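Galectin (Danio rerio, PDB 6E20) binds beta-galactoside-containing glycans as a galectin-1-like lectin of zebrafish innate immunity and probably recognises the envelope glycoprotein of a fish rhabdovirus, IHNV. Local coordinates at the interface of chains A and B. Numbering follows the deposited sequence. Chains: chain A/B, Galectin.

The interface of chains A and B. Residues chain A 3-7; chain B 5-7.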
# COMPACT_ATOMS: atom_id res chain seq x y z
N GLY A 3 12.32 -2.72 4.59
CA GLY A 3 11.06 -3.33 4.11
C GLY A 3 10.06 -2.30 3.61
O GLY A 3 10.47 -1.19 3.27
N VAL A 4 8.78 -2.66 3.53
CA VAL A 4 7.73 -1.80 2.90
C VAL A 4 7.22 -0.78 3.94
O VAL A 4 6.71 -1.22 5.00
CB VAL A 4 6.57 -2.63 2.31
CG1 VAL A 4 5.45 -1.73 1.79
CG2 VAL A 4 7.06 -3.57 1.21
N LEU A 5 7.33 0.51 3.60
CA LEU A 5 6.86 1.69 4.39
C LEU A 5 5.67 2.33 3.67
O LEU A 5 5.79 2.68 2.48
CB LEU A 5 8.02 2.67 4.52
CG LEU A 5 7.74 3.91 5.37
CD1 LEU A 5 7.23 3.52 6.74
CD2 LEU A 5 8.98 4.78 5.49
N ILE A 6 4.53 2.43 4.35
CA ILE A 6 3.30 3.10 3.84
C ILE A 6 2.94 4.23 4.80
O ILE A 6 2.59 3.91 5.95
CB ILE A 6 2.17 2.06 3.69
CG1 ILE A 6 2.59 0.93 2.74
CG2 ILE A 6 0.87 2.71 3.26
CD1 ILE A 6 1.46 0.04 2.32
N GLN A 7 3.02 5.48 4.35
CA GLN A 7 2.67 6.67 5.19
C GLN A 7 1.39 7.33 4.66
O GLN A 7 1.26 7.50 3.42
CB GLN A 7 3.85 7.63 5.22
CG GLN A 7 5.15 6.94 5.62
CD GLN A 7 6.34 7.86 5.55
OE1 GLN A 7 7.13 7.83 4.62
NE2 GLN A 7 6.45 8.72 6.56
N LEU B 5 2.61 7.86 0.65
CA LEU B 5 3.93 7.44 0.14
C LEU B 5 4.09 5.95 0.40
O LEU B 5 3.85 5.50 1.52
CB LEU B 5 5.04 8.24 0.83
CG LEU B 5 6.43 8.01 0.26
CD1 LEU B 5 6.47 8.44 -1.20
CD2 LEU B 5 7.50 8.75 1.07
N ILE B 6 4.40 5.18 -0.64
CA ILE B 6 4.67 3.73 -0.52
C ILE B 6 6.07 3.46 -1.04
O ILE B 6 6.28 3.72 -2.25
CB ILE B 6 3.60 2.92 -1.26
CG1 ILE B 6 2.22 3.30 -0.71
CG2 ILE B 6 3.90 1.42 -1.20
CD1 ILE B 6 1.09 2.50 -1.23
N GLN B 7 6.96 2.97 -0.18
CA GLN B 7 8.36 2.65 -0.55
C GLN B 7 8.61 1.15 -0.43
O GLN B 7 8.28 0.56 0.62
CB GLN B 7 9.34 3.44 0.30
CG GLN B 7 9.28 4.93 0.01
CD GLN B 7 10.04 5.71 1.05
OE1 GLN B 7 9.63 5.78 2.21
NE2 GLN B 7 11.15 6.29 0.62
O HOH W 1 6.91 5.70 2.87
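Strand 4-7 of chain A runs antiparallel to strand 4-7 of chain B, edge to edge, with A:Leu5 paired to B:Gln7 and A:Gln7 to B:Leu5. Each chain has the galectin beta-sandwich fold, and this two-fold joint near the N-termini matches the way prototype galectins such as galectin-1 dimerise, so it is likely the biological dimer. A:Ile6 faces B:Ile6 at the centre, where the two-fold axis passes. Four backbone hydrogen bonds tie the strands together. The inner pair runs from B:Gln7 N to A:Leu5 O at 2.9 Å and from A:Gln7 N to B:Leu5 O at 3.0 Å, both nearly straight. In the outer pair, A:Leu5 N gives to B:Gln7 O and B:Leu5 N gives to A:Gln7 O, each at 3.1 Å.

On one face of the joined strands, the leucine and glutamine of each pair stand next to each other, both rising from the same face. The CD2 methyl of A:Leu5 rests 3.5 Å from the amide oxygen OE1 of B:Gln7, and its twin, B:Leu5 CD2, sits 3.7 Å from A:Gln7 OE1. In both glutamines CG is turned anti to the carbonyl carbon (chi1 -51° in A:Gln7, -67° in B:Gln7) and the chain then extends, which carries the amide up beside the partner's leucine. The two amide planes are 18° apart, with their oxygens turned toward a shared water. That water lies 2.8 Å from OE1 of both A:Gln7 and B:Gln7, bridging two amide oxygens which, as modelled, are both acceptors and would not bond each other directly; its approaches to the leucine carbonyls below are weak. On the opposite face the isoleucines run alongside each other, A:Ile6 CG1 meeting the CG2 methyl of B:Ile6 at 4.2 Å, a loose apolar contact beneath the backbone bonds.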